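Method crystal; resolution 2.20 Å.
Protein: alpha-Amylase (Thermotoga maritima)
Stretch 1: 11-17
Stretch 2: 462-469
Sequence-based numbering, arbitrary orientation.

Stretch 1, residues 11-17: AHLPYVH
Stretch 2 462-469: SDWAFIMT

A histidine and an aspartate can lie in close contact without a direct hydrogen bond, and this contact from the alpha-amylase of Thermotoga maritima is a clear case. H12 CE1 comes within 3.0 Å of D463 OD2, yet the pair that might have bonded, H12 ND1 and D463 OD1, stands at 3.5 Å with a poor angle. A water completes the link instead: its O lies 3.1 Å from H12 NE2 and donates to D463 OD2 at 2.8 Å. D463 OD2 lies at the edge of the imidazole, near its plane, where a polarised C-H can face an oxygen.

In both residues CA-to-CB points toward the other stretch, H12 with chi1 t (177°) and chi2 -116°, D463 with chi1 m (-48°) and chi2 -81°. M468 joins them at the imidazole edge, its CE 3.7 Å from H12 ND1; its chi1 is off-well at -19°, followed by p and p.

The closest CA atoms across the contact are those of P14 and D463, 6.5 Å apart. Stretch 1 is extended without forming a regular strand: phi/psi run -140/140 at H12, -137/145 at L13, -58/153 at P14, -75/114 at Y15 and -128/102 at V16. L13 points away while H12 and P14 point toward stretch 2. That stretch turns at its start (D463 -30/-47, W464 -82/9), with A465 N and F466 N donating to S462 O at 2.7 and 3.1 Å; M468 has -109/48.

Beyond the polar site the contact is largely apolar. W464 starts sideways, but chi1 m (-37°) and chi2 139° bring its indole nearer. P14, C-gamma endo, places CB 3.4 Å from W464 CH2. At the ring edge, V16 CG2 (chi1 t) approaches W464 CH2 at 4.1 Å and Y15 O lies 3.9 Å from W464 CZ2.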

ATOM      1  N   ALA A  11      15.094 -28.235 -10.467  1.00 46.88           N
ATOM      2  CA  ALA A  11      13.630 -28.273 -10.288  1.00 46.91           C
ATOM      3  C   ALA A  11      13.256 -27.999  -8.833  1.00 47.37           C
ATOM      4  O   ALA A  11      13.387 -28.855  -7.927  1.00 47.13           O
ATOM      5  CB  ALA A  11      13.034 -29.623 -10.758  1.00 44.33           C
ATOM      6  N   HIS A  12      12.829 -26.770  -8.608  1.00 48.19           N
ATOM      7  CA  HIS A  12      12.464 -26.325  -7.283  1.00 47.88           C
ATOM      8  C   HIS A  12      11.224 -25.436  -7.302  1.00 48.52           C
ATOM      9  O   HIS A  12      11.073 -24.603  -8.196  1.00 50.06           O
ATOM     10  CB  HIS A  12      13.616 -25.511  -6.694  1.00 46.90           C
ATOM     11  CG  HIS A  12      13.299 -24.942  -5.350  1.00 46.08           C
ATOM     12  ND1 HIS A  12      13.220 -23.588  -5.107  1.00 45.26           N
ATOM     13  CD2 HIS A  12      12.989 -25.554  -4.180  1.00 42.53           C
ATOM     14  CE1 HIS A  12      12.922 -23.388  -3.833  1.00 41.89           C
ATOM     15  NE2 HIS A  12      12.789 -24.565  -3.246  1.00 43.40           N
ATOM     16  N   LEU A  13      10.348 -25.617  -6.320  1.00 48.67           N
ATOM     17  CA  LEU A  13       9.356 -24.618  -5.938  1.00 48.73           C
ATOM     18  C   LEU A  13       9.299 -24.535  -4.428  1.00 48.43           C
ATOM     19  O   LEU A  13       9.506 -25.563  -3.750  1.00 47.19           O
ATOM     20  CB  LEU A  13       7.973 -24.933  -6.530  1.00 50.06           C
ATOM     21  CG  LEU A  13       7.882 -24.747  -8.065  1.00 52.25           C
ATOM     22  CD1 LEU A  13       6.632 -25.379  -8.680  1.00 53.36           C
ATOM     23  CD2 LEU A  13       7.989 -23.248  -8.394  1.00 52.44           C
ATOM     24  N   PRO A  14       9.068 -23.313  -3.892  1.00 48.52           N
ATOM     25  CA  PRO A  14       8.853 -23.132  -2.449  1.00 48.81           C
ATOM     26  C   PRO A  14       7.649 -23.975  -1.950  1.00 49.77           C
ATOM     27  O   PRO A  14       6.754 -24.365  -2.739  1.00 49.49           O
ATOM     28  CB  PRO A  14       8.574 -21.648  -2.296  1.00 49.42           C
ATOM     29  CG  PRO A  14       8.329 -21.097  -3.774  1.00 48.99           C
ATOM     30  CD  PRO A  14       8.984 -22.052  -4.676  1.00 48.34           C
ATOM     31  N   TYR A  15       7.669 -24.357  -0.677  1.00 50.02           N
ATOM     32  CA  TYR A  15       6.518 -25.079  -0.119  1.00 50.77           C
ATOM     33  C   TYR A  15       5.420 -24.032   0.073  1.00 51.94           C
ATOM     34  O   TYR A  15       5.558 -23.097   0.859  1.00 51.69           O
ATOM     35  CB  TYR A  15       6.870 -25.741   1.225  1.00 50.31           C
ATOM     36  CG  TYR A  15       5.777 -26.593   1.823  1.00 49.63           C
ATOM     37  CD1 TYR A  15       5.034 -26.126   2.905  1.00 50.19           C
ATOM     38  CD2 TYR A  15       5.493 -27.873   1.331  1.00 48.69           C
ATOM     39  CE1 TYR A  15       4.039 -26.885   3.465  1.00 47.86           C
ATOM     40  CE2 TYR A  15       4.475 -28.660   1.910  1.00 46.22           C
ATOM     41  CZ  TYR A  15       3.763 -28.134   2.960  1.00 48.41           C
ATOM     42  OH  TYR A  15       2.765 -28.852   3.556  1.00 52.22           O
ATOM     43  N   VAL A  16       4.354 -24.199  -0.689  1.00 53.49           N
ATOM     44  CA  VAL A  16       3.185 -23.347  -0.643  1.00 55.07           C
ATOM     45  C   VAL A  16       2.028 -24.294  -0.484  1.00 56.00           C
ATOM     46  O   VAL A  16       1.621 -25.007  -1.427  1.00 55.99           O
ATOM     47  CB  VAL A  16       3.028 -22.514  -1.922  1.00 55.66           C
ATOM     48  CG1 VAL A  16       1.588 -21.978  -2.018  1.00 56.50           C
ATOM     49  CG2 VAL A  16       4.057 -21.352  -1.933  1.00 54.01           C
ATOM     50  N   HIS A  17       1.539 -24.369   0.740  1.00 57.24           N
ATOM     51  CA  HIS A  17       0.430 -25.255   0.989  1.00 58.58           C
ATOM     52  C   HIS A  17      -0.620 -24.502   1.787  1.00 59.35           C
ATOM     53  O   HIS A  17      -0.405 -24.116   2.935  1.00 58.94           O
ATOM     54  CB  HIS A  17       0.921 -26.527   1.653  1.00 58.70           C
ATOM     55  CG  HIS A  17      -0.142 -27.553   1.897  1.00 58.45           C
ATOM     56  ND1 HIS A  17      -0.401 -28.061   3.155  1.00 59.71           N
ATOM     57  CD2 HIS A  17      -0.981 -28.191   1.051  1.00 58.76           C
ATOM     58  CE1 HIS A  17      -1.356 -28.971   3.068  1.00 59.93           C
ATOM     59  NE2 HIS A  17      -1.730 -29.064   1.802  1.00 59.59           N
ATOM     60  N   SER A 462      15.013 -19.443   0.711  1.00 59.85           N
ATOM     61  CA  SER A 462      15.745 -18.353   0.036  1.00 63.99           C
ATOM     62  C   SER A 462      14.788 -17.579  -0.883  1.00 66.29           C
ATOM     63  O   SER A 462      14.880 -16.345  -1.030  1.00 67.57           O
ATOM     64  CB  SER A 462      16.921 -18.886  -0.784  1.00 62.76           C
ATOM     65  OG  SER A 462      16.393 -19.722  -1.797  1.00 63.81           O
ATOM     66  N   ASP A 463      13.914 -18.344  -1.520  1.00 68.66           N
ATOM     67  CA  ASP A 463      12.678 -17.869  -2.141  1.00 71.07           C
ATOM     68  C   ASP A 463      12.012 -16.648  -1.497  1.00 73.18           C
ATOM     69  O   ASP A 463      11.612 -15.731  -2.232  1.00 73.37           O
ATOM     70  CB  ASP A 463      11.664 -19.024  -2.179  1.00 70.65           C
ATOM     71  CG  ASP A 463      12.279 -20.299  -2.705  1.00 69.14           C
ATOM     72  OD1 ASP A 463      12.379 -20.434  -3.933  1.00 65.71           O
ATOM     73  OD2 ASP A 463      12.678 -21.155  -1.888  1.00 67.35           O
ATOM     74  N   TRP A 464      11.867 -16.639  -0.163  1.00 75.38           N
ATOM     75  CA  TRP A 464      11.283 -15.471   0.532  1.00 77.91           C
ATOM     76  C   TRP A 464      12.252 -14.316   0.799  1.00 80.04           C
ATOM     77  O   TRP A 464      11.886 -13.383   1.528  1.00 80.54           O
ATOM     78  CB  TRP A 464      10.652 -15.809   1.893  1.00 77.20           C
ATOM     79  CG  TRP A 464       9.931 -17.099   2.075  1.00 76.82           C
ATOM     80  CD1 TRP A 464       9.995 -17.918   3.187  1.00 75.71           C
ATOM     81  CD2 TRP A 464       9.010 -17.723   1.164  1.00 76.75           C
ATOM     82  NE1 TRP A 464       9.191 -19.018   3.004  1.00 75.69           N
ATOM     83  CE2 TRP A 464       8.574 -18.928   1.777  1.00 75.98           C
ATOM     84  CE3 TRP A 464       8.512 -17.383  -0.112  1.00 76.71           C
ATOM     85  CZ2 TRP A 464       7.661 -19.790   1.163  1.00 75.87           C
ATOM     86  CZ3 TRP A 464       7.616 -18.240  -0.725  1.00 76.16           C
ATOM     87  CH2 TRP A 464       7.189 -19.433  -0.080  1.00 77.06           C
ATOM     88  N   ALA A 465      13.465 -14.363   0.241  1.00 82.86           N
ATOM     89  CA  ALA A 465      14.549 -13.465   0.698  1.00 85.62           C
ATOM     90  C   ALA A 465      15.211 -12.642  -0.415  1.00 87.64           C
ATOM     91  O   ALA A 465      15.396 -11.427  -0.287  1.00 87.74           O
ATOM     92  CB  ALA A 465      15.609 -14.266   1.503  1.00 85.10           C
ATOM     93  N   PHE A 466      15.595 -13.336  -1.479  1.00 90.06           N
ATOM     94  CA  PHE A 466      16.131 -12.743  -2.698  1.00 93.26           C
ATOM     95  C   PHE A 466      15.726 -13.773  -3.726  1.00 95.52           C
ATOM     96  O   PHE A 466      16.565 -14.549  -4.224  1.00 95.79           O
ATOM     97  N   ILE A 467      14.425 -13.800  -4.017  1.00 97.12           N
ATOM     98  CA  ILE A 467      13.799 -14.986  -4.586  1.00 99.58           C
ATOM     99  C   ILE A 467      14.027 -15.231  -6.056  1.00101.42           C
ATOM    100  O   ILE A 467      14.636 -14.411  -6.767  1.00101.66           O
ATOM    101  N   MET A 468      13.545 -16.380  -6.513  1.00102.99           N
ATOM    102  CA  MET A 468      13.337 -16.586  -7.945  1.00104.41           C
ATOM    103  C   MET A 468      11.811 -16.602  -8.160  1.00105.03           C
ATOM    104  O   MET A 468      11.264 -17.505  -8.819  1.00105.13           O
ATOM    105  CB  MET A 468      14.023 -17.866  -8.463  1.00104.47           C
ATOM    106  CG  MET A 468      15.140 -18.439  -7.569  1.00105.87           C
ATOM    107  SD  MET A 468      14.537 -19.377  -6.108  1.00109.39           S
ATOM    108  CE  MET A 468      13.139 -20.309  -6.792  1.00108.45           C
ATOM    109  N   THR A 469      11.142 -15.603  -7.570  1.00105.39           N
ATOM    110  CA  THR A 469       9.698 -15.438  -7.669  1.00106.19           C
ATOM    111  C   THR A 469       9.312 -14.673  -8.923  1.00106.97           C
ATOM    112  O   THR A 469       9.669 -13.498  -9.083  1.00106.94           O
TER
HETATM  113  O   HOH W   1      12.118 -23.424  -0.429  1.00 42.81           O